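Local structure of nucleocapsid protein (Sin Nombre virus, 2IC6) at residues D12-H17 / T59-L64; Q19-T24 / A52-L57. The protein forms the nucleocapsid of the virus, probably by packaging its single-stranded RNA genome, with an N-terminal region that folds as an antiparallel coiled coil. The protein carries 1 engineered substitution. One frame throughout, in Å; residues are numbered along the deposited sequence.

Contact 1. Residues D12-H17 / T59-L64; sequences DNITLH and TKLGEL
The imidazole of His17 has methyl CD1 of Leu64 over one face, with CD1 3.9 Å from His17 ND1. CG of Lys60 comes to the ring from a slant, 3.7 Å from His17 NE2 and equally near His17 CD2. At the ring edge, almost exactly in the ring plane, lies Asn13 O, one turn back in the same helix. ND1 donates to it, with 2.8 Å between His17 ND1 and Asn13 O and an N-H...O angle of 156°. The interface belongs to an antiparallel coiled coil: helix 6-37 runs against helix 41-74, and here the segment axes come within 10.0 Å at 160°.

The ND1 bond fixes the rotation of the imidazole. Asn13 O is gripped twice, because the backbone N of His17 also reaches it, from the opposite face of the carbonyl plane. His17 is buried, and its ND1 finds its acceptor within its own helix. As modelled, Asn13 OD1 faces the Leu64 methyls, nearest CD2, the side chains crossing at about a right angle; the orientation of this amide, and the contact with it, is doubtful, since ND2 sits too close to the imidazole.

Away from the ring, aliphatic side chains carry the contact, some of their methyls resting on backbone carbonyl oxygens. Ile14 and Leu64 slide past each other in opposite directions, with Ile14 CG1 3.6 Å from Leu64 CB. Ile14 also packs on Lys65 and Leu68 further along helix 41-74, and Leu61 touches Glu18 and Leu21 of helix 6-37. Leu61 has CG anti to its carbonyl carbon (chi1 -83°), and its methyl CD2 enters between successive turns of helix 6-37, 3.7 Å from Ile14 O and 3.6 Å from His17 CB.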
ATOM      1  N   ASP A  12      14.429   0.223   5.483  1.00 13.96           N
ATOM      2  CA  ASP A  12      13.530   0.752   6.498  1.00 15.33           C
ATOM      3  C   ASP A  12      12.330   1.391   5.869  1.00 14.82           C
ATOM      4  O   ASP A  12      11.240   1.304   6.421  1.00 15.32           O
ATOM      5  CB  ASP A  12      14.276   1.711   7.417  1.00 16.24           C
ATOM      6  CG  ASP A  12      15.229   0.993   8.369  1.00 18.84           C
ATOM      7  OD1 ASP A  12      15.203  -0.249   8.534  1.00 20.83           O
ATOM      8  OD2 ASP A  12      16.060   1.698   8.972  1.00 22.14           O
ATOM      9  N   ASN A  13      12.515   2.049   4.728  1.00 14.84           N
ATOM     10  CA  ASN A  13      11.378   2.642   4.049  1.00 14.00           C
ATOM     11  C   ASN A  13      10.441   1.574   3.496  1.00 12.97           C
ATOM     12  O   ASN A  13       9.227   1.731   3.546  1.00 13.34           O
ATOM     13  CB  ASN A  13      11.899   3.574   2.971  1.00 15.12           C
ATOM     14  CG  ASN A  13      10.927   4.630   2.536  1.00 16.19           C
ATOM     15  OD1 ASN A  13      11.168   5.275   1.492  1.00 18.22           O
ATOM     16  ND2 ASN A  13       9.891   4.847   3.282  1.00 15.35           N
ATOM     17  N   ILE A  14      10.975   0.463   3.008  1.00 12.26           N
ATOM     18  CA  ILE A  14      10.153  -0.644   2.571  1.00 12.35           C
ATOM     19  C   ILE A  14       9.377  -1.112   3.785  1.00 12.46           C
ATOM     20  O   ILE A  14       8.184  -1.343   3.695  1.00 12.56           O
ATOM     21  CB  ILE A  14      11.014  -1.766   1.932  1.00 12.93           C
ATOM     22  CG1 ILE A  14      11.537  -1.283   0.562  1.00 12.05           C
ATOM     23  CG2 ILE A  14      10.266  -3.113   1.786  1.00 13.70           C
ATOM     24  CD1 ILE A  14      12.650  -2.184  -0.044  1.00 13.26           C
ATOM     25  N   THR A  15      10.029  -1.309   4.923  1.00 12.48           N
ATOM     26  CA  THR A  15       9.251  -1.730   6.148  1.00 13.11           C
ATOM     27  C   THR A  15       8.123  -0.806   6.495  1.00 13.63           C
ATOM     28  O   THR A  15       7.010  -1.270   6.808  1.00 13.95           O
ATOM     29  CB  THR A  15      10.176  -1.781   7.352  1.00 14.21           C
ATOM     30  OG1 THR A  15      11.142  -2.766   7.040  1.00 14.97           O
ATOM     31  CG2 THR A  15       9.447  -2.114   8.698  1.00 15.11           C
ATOM     32  N   LEU A  16       8.357   0.481   6.547  1.00 13.75           N
ATOM     33  CA  LEU A  16       7.337   1.443   6.908  1.00 14.52           C
ATOM     34  C   LEU A  16       6.210   1.326   5.923  1.00 13.48           C
ATOM     35  O   LEU A  16       5.038   1.322   6.324  1.00 14.73           O
ATOM     36  CB  LEU A  16       7.918   2.824   6.923  1.00 15.16           C
ATOM     37  CG  LEU A  16       6.972   3.955   7.244  1.00 19.41           C
ATOM     38  CD1 LEU A  16       6.421   3.724   8.598  1.00 24.02           C
ATOM     39  CD2 LEU A  16       7.748   5.252   7.090  1.00 22.66           C
ATOM     40  N   HIS A  17       6.547   1.195   4.631  1.00 11.90           N
ATOM     41  CA  HIS A  17       5.478   1.075   3.640  1.00 12.21           C
ATOM     42  C   HIS A  17       4.731  -0.256   3.719  1.00 10.40           C
ATOM     43  O   HIS A  17       3.510  -0.235   3.501  1.00 11.16           O
ATOM     44  CB  HIS A  17       6.026   1.387   2.265  1.00 12.11           C
ATOM     45  CG  HIS A  17       6.240   2.860   2.023  1.00 14.97           C
ATOM     46  ND1 HIS A  17       7.378   3.516   2.447  1.00 14.18           N
ATOM     47  CD2 HIS A  17       5.481   3.794   1.391  1.00 17.20           C
ATOM     48  CE1 HIS A  17       7.294   4.790   2.077  1.00 16.34           C
ATOM     49  NE2 HIS A  17       6.157   4.985   1.440  1.00 18.21           N
ATOM     50  N   THR A  59       2.315   0.570  -5.521  1.00  8.68           N
ATOM     51  CA  THR A  59       3.171   1.154  -6.518  1.00 10.22           C
ATOM     52  C   THR A  59       4.479   1.626  -5.938  1.00  9.07           C
ATOM     53  O   THR A  59       5.551   1.359  -6.486  1.00 10.45           O
ATOM     54  CB  THR A  59       2.439   2.254  -7.297  1.00 10.47           C
ATOM     55  OG1 THR A  59       1.358   1.659  -7.978  1.00 13.66           O
ATOM     56  CG2 THR A  59       3.350   3.004  -8.246  1.00 12.40           C
ATOM     57  N   LYS A  60       4.401   2.387  -4.870  1.00  9.29           N
ATOM     58  CA  LYS A  60       5.582   2.878  -4.221  1.00 10.11           C
ATOM     59  C   LYS A  60       6.482   1.764  -3.720  1.00 10.08           C
ATOM     60  O   LYS A  60       7.695   1.798  -3.935  1.00 10.94           O
ATOM     61  CB  LYS A  60       5.162   3.778  -3.051  1.00 11.55           C
ATOM     62  CG  LYS A  60       6.325   4.308  -2.216  1.00 13.31           C
ATOM     63  CD  LYS A  60       7.198   5.263  -2.922  1.00 15.38           C
ATOM     64  CE  LYS A  60       8.380   5.690  -2.043  1.00 16.98           C
ATOM     65  NZ  LYS A  60       9.068   6.828  -2.659  1.00 20.23           N
ATOM     66  N   LEU A  61       5.912   0.716  -3.133  1.00  9.79           N
ATOM     67  CA  LEU A  61       6.680  -0.451  -2.749  1.00 10.41           C
ATOM     68  C   LEU A  61       7.371  -1.133  -3.880  1.00 10.13           C
ATOM     69  O   LEU A  61       8.526  -1.556  -3.740  1.00 11.41           O
ATOM     70  CB  LEU A  61       5.761  -1.445  -2.022  1.00 10.53           C
ATOM     71  CG  LEU A  61       5.572  -1.155  -0.556  1.00 12.17           C
ATOM     72  CD1 LEU A  61       4.275  -1.845  -0.026  1.00 14.06           C
ATOM     73  CD2 LEU A  61       6.846  -1.499   0.240  1.00 15.06           C
ATOM     74  N   GLY A  62       6.708  -1.242  -5.005  1.00 10.53           N
ATOM     75  CA  GLY A  62       7.362  -1.877  -6.140  1.00 11.83           C
ATOM     76  C   GLY A  62       8.577  -1.095  -6.600  1.00 11.79           C
ATOM     77  O   GLY A  62       9.589  -1.697  -6.970  1.00 13.36           O
ATOM     78  N   GLU A  63       8.478   0.227  -6.593  1.00 11.19           N
ATOM     79  CA  GLU A  63       9.605   1.079  -6.934  1.00 12.14           C
ATOM     80  C   GLU A  63      10.749   0.883  -5.949  1.00 11.16           C
ATOM     81  O   GLU A  63      11.907   0.693  -6.372  1.00 12.37           O
ATOM     82  CB  GLU A  63       9.195   2.520  -6.968  1.00 12.61           C
ATOM     83  CG  GLU A  63       8.160   2.956  -7.984  1.00 17.35           C
ATOM     84  CD  GLU A  63       7.607   4.396  -7.710  1.00 19.56           C
ATOM     85  OE1 GLU A  63       6.527   4.692  -8.250  1.00 25.52           O
ATOM     86  OE2 GLU A  63       8.235   5.214  -6.984  1.00 24.04           O
ATOM     87  N   LEU A  64      10.457   0.947  -4.658  1.00 10.46           N
ATOM     88  CA  LEU A  64      11.454   0.788  -3.646  1.00 10.35           C
ATOM     89  C   LEU A  64      12.168  -0.588  -3.775  1.00  9.97           C
ATOM     90  O   LEU A  64      13.390  -0.691  -3.683  1.00 11.53           O
ATOM     91  CB  LEU A  64      10.865   0.902  -2.268  1.00 11.57           C
ATOM     92  CG  LEU A  64      10.387   2.284  -1.825  1.00 11.47           C
ATOM     93  CD1 LEU A  64       9.558   2.154  -0.541  1.00 13.66           C
ATOM     94  CD2 LEU A  64      11.608   3.216  -1.577  1.00 16.51           C
TER

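Contact 2. Residues Q19-T24 / A52-L57. Engineered in segment 19-24: Arg20 (natural residue Gln).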
ATOM      1  N   GLN A  19       4.194  -1.932   6.445  1.00 10.37           N
ATOM      2  CA  GLN A  19       3.326  -1.790   7.602  1.00 10.12           C
ATOM      3  C   GLN A  19       2.107  -0.958   7.249  1.00 10.65           C
ATOM      4  O   GLN A  19       0.965  -1.321   7.609  1.00 10.33           O
ATOM      5  CB  GLN A  19       4.103  -1.205   8.785  1.00 10.44           C
ATOM      6  CG  GLN A  19       5.198  -2.153   9.250  1.00 10.48           C
ATOM      7  CD  GLN A  19       5.945  -1.660  10.480  1.00 10.99           C
ATOM      8  OE1 GLN A  19       5.952  -0.469  10.768  1.00 15.81           O
ATOM      9  NE2 GLN A  19       6.627  -2.553  11.171  1.00 11.23           N
ATOM     10  N   ARG A  20       2.310   0.171   6.544  1.00 10.48           N
ATOM     11  CA  ARG A  20       1.185   1.003   6.150  1.00 11.11           C
ATOM     12  C   ARG A  20       0.267   0.235   5.159  1.00  9.01           C
ATOM     13  O   ARG A  20      -0.916   0.420   5.186  1.00 10.67           O
ATOM     14  CB  ARG A  20       1.710   2.238   5.485  1.00 11.07           C
ATOM     15  CG  ARG A  20       2.306   3.133   6.348  1.00 18.66           C
ATOM     16  CD  ARG A  20       2.598   4.455   5.657  1.00 24.40           C
ATOM     17  NE  ARG A  20       3.984   4.558   5.283  1.00 36.97           N
ATOM     18  CZ  ARG A  20       4.563   5.690   4.920  1.00 39.53           C
ATOM     19  NH1 ARG A  20       3.861   6.800   4.885  1.00 41.93           N
ATOM     20  NH2 ARG A  20       5.840   5.707   4.609  1.00 40.30           N
ATOM     21  N   LEU A  21       0.849  -0.612   4.334  1.00  9.45           N
ATOM     22  CA  LEU A  21       0.040  -1.419   3.424  1.00  9.33           C
ATOM     23  C   LEU A  21      -0.890  -2.335   4.223  1.00  8.65           C
ATOM     24  O   LEU A  21      -2.053  -2.499   3.873  1.00  9.01           O
ATOM     25  CB  LEU A  21       0.911  -2.164   2.462  1.00  9.69           C
ATOM     26  CG  LEU A  21       0.183  -3.010   1.421  1.00 10.02           C
ATOM     27  CD1 LEU A  21      -0.808  -2.200   0.590  1.00 11.06           C
ATOM     28  CD2 LEU A  21       1.179  -3.763   0.530  1.00 11.38           C
ATOM     29  N   VAL A  22      -0.390  -2.970   5.271  1.00  8.87           N
ATOM     30  CA  VAL A  22      -1.251  -3.844   6.086  1.00  8.88           C
ATOM     31  C   VAL A  22      -2.417  -3.045   6.690  1.00  8.87           C
ATOM     32  O   VAL A  22      -3.572  -3.473   6.636  1.00  8.98           O
ATOM     33  CB  VAL A  22      -0.449  -4.540   7.177  1.00  8.98           C
ATOM     34  CG1 VAL A  22      -1.369  -5.208   8.220  1.00 10.16           C
ATOM     35  CG2 VAL A  22       0.494  -5.568   6.548  1.00 10.50           C
ATOM     36  N   THR A  23      -2.156  -1.894   7.315  1.00  8.89           N
ATOM     37  CA  THR A  23      -3.213  -1.178   7.950  1.00  9.44           C
ATOM     38  C   THR A  23      -4.181  -0.601   6.921  1.00  8.89           C
ATOM     39  O   THR A  23      -5.428  -0.641   7.127  1.00  9.96           O
ATOM     40  CB  THR A  23      -2.639  -0.113   8.882  1.00 10.82           C
ATOM     41  OG1 THR A  23      -1.864   0.799   8.245  1.00 14.42           O
ATOM     42  CG2 THR A  23      -1.811  -0.754   9.908  1.00 14.24           C
ATOM     43  N   THR A  24      -3.674  -0.099   5.810  1.00  9.20           N
ATOM     44  CA  THR A  24      -4.534   0.427   4.760  1.00  9.50           C
ATOM     45  C   THR A  24      -5.362  -0.669   4.129  1.00  8.60           C
ATOM     46  O   THR A  24      -6.540  -0.469   3.792  1.00  9.54           O
ATOM     47  CB  THR A  24      -3.764   1.251   3.751  0.70 10.69           C
ATOM     48  OG1 THR A  24      -2.980   2.238   4.436  0.70 11.83           O
ATOM     49  CG2 THR A  24      -4.721   2.069   2.932  0.70 15.84           C
ATOM     50  N   ALA A  52      -7.619   3.313  -3.789  1.00  9.07           N
ATOM     51  CA  ALA A  52      -6.535   4.139  -4.330  1.00  9.37           C
ATOM     52  C   ALA A  52      -5.380   4.195  -3.367  1.00  8.73           C
ATOM     53  O   ALA A  52      -4.209   4.232  -3.765  1.00  9.83           O
ATOM     54  CB  ALA A  52      -7.048   5.574  -4.706  1.00 10.62           C
ATOM     55  N   ALA A  53      -5.663   4.258  -2.061  1.00  8.95           N
ATOM     56  CA  ALA A  53      -4.616   4.316  -1.074  1.00  9.27           C
ATOM     57  C   ALA A  53      -3.782   3.031  -1.094  1.00  9.00           C
ATOM     58  O   ALA A  53      -2.525   3.109  -1.017  1.00  9.02           O
ATOM     59  CB  ALA A  53      -5.205   4.574   0.331  1.00 10.41           C
ATOM     60  N   VAL A  54      -4.434   1.895  -1.149  1.00  7.80           N
ATOM     61  CA  VAL A  54      -3.710   0.635  -1.225  1.00  8.12           C
ATOM     62  C   VAL A  54      -2.882   0.519  -2.478  1.00  8.13           C
ATOM     63  O   VAL A  54      -1.708   0.143  -2.444  1.00  8.24           O
ATOM     64  CB  VAL A  54      -4.722  -0.548  -1.106  1.00  8.45           C
ATOM     65  CG1 VAL A  54      -4.084  -1.886  -1.522  1.00  9.42           C
ATOM     66  CG2 VAL A  54      -5.269  -0.619   0.347  1.00  9.29           C
ATOM     67  N   SER A  55      -3.475   0.849  -3.614  1.00  8.23           N
ATOM     68  CA  SER A  55      -2.759   0.741  -4.877  1.00  9.30           C
ATOM     69  C   SER A  55      -1.576   1.676  -4.946  1.00  8.96           C
ATOM     70  O   SER A  55      -0.522   1.281  -5.443  1.00  9.27           O
ATOM     71  CB  SER A  55      -3.691   1.147  -6.042  0.33 11.81           C
ATOM     72  OG  SER A  55      -4.709   0.203  -6.329  0.33 10.04           O
ATOM     73  N   ALA A  56      -1.731   2.883  -4.403  1.00  8.66           N
ATOM     74  CA  ALA A  56      -0.627   3.812  -4.395  1.00  9.41           C
ATOM     75  C   ALA A  56       0.524   3.304  -3.550  1.00  9.14           C
ATOM     76  O   ALA A  56       1.699   3.457  -3.915  1.00  9.56           O
ATOM     77  CB  ALA A  56      -1.082   5.186  -3.941  1.00 10.55           C
ATOM     78  N   LEU A  57       0.223   2.656  -2.428  1.00  8.85           N
ATOM     79  CA  LEU A  57       1.282   2.045  -1.596  1.00  9.47           C
ATOM     80  C   LEU A  57       1.965   0.898  -2.300  1.00  8.93           C
ATOM     81  O   LEU A  57       3.185   0.780  -2.240  1.00  9.15           O
ATOM     82  CB  LEU A  57       0.667   1.561  -0.279  1.00 10.09           C
ATOM     83  CG  LEU A  57       0.424   2.609   0.780  1.00 11.39           C
ATOM     84  CD1 LEU A  57      -0.522   2.083   1.861  1.00 12.58           C
ATOM     85  CD2 LEU A  57       1.731   3.096   1.394  1.00 15.19           C
TER
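Leu57 and Thr24 meet where helices 6-37 and 41-74 of the antiparallel coiled coil pack with segment axes 9.5 Å apart. In the conformer of Thr24 described here, one of two, Leu57 CD1 lies 3.6 Å from Thr24 OG1. That methyl reaches in from helix 41-74 and rests against the opposite backbone, 3.7 Å from Arg20 O, close to Thr24 CB as well. Beside it Val54 CG2 lies 3.7 Å from Thr24 O. In the same conformer, methyl CG2 of Thr24 approaches Ala53 CB at 3.6 Å.

On the flank, Leu21 turns its CD1 methyl across Val54 at about a right angle, 3.9 Å from Val54 CG1. Chi1 of -178° puts CG anti to the backbone N, and chi2 of 56° then places CD1, which also comes up to Leu57 CB. The same side chain continues outward to Glu58, while Val54 packs on Arg25 and Leu28 and Leu57 on His17, knitting one turn of the coil to the next.

The side chain of Arg20, an engineered residue, comes near Leu57 with its CB, 4.2 Å from Leu57 CD2. No hydrogen bond joins the two segments. Arg20 O is bonded within helix 6-37: it takes the backbone N of Thr24 and, in that conformer, its hydroxyl from the opposite carbonyl face, with Thr24 OG1 2.9 Å from Arg20 O.

Contacts 1 and 2 are consecutive layers of one two-helix coil, both joining helix 6-37 to helix 41-74 at the same 160°, with centres about 10 Å apart. Contact 2 lies nearer the middle of the chain and closer to the turn, yet it is the surface contact; contact 1 is partly buried, with three of its six touching residues enclosed. The chemistry differs as well: contact 1 sets a ring and a lysine stem among leucine and isoleucine, whereas contact 2 is built mainly from two leucines, a valine, an alanine and a threonine, with no ring. They join directly, Leu61 CD1 lying 3.7 Å from Leu21 CD2 and His17 CD2 3.8 Å from Leu57 CD2.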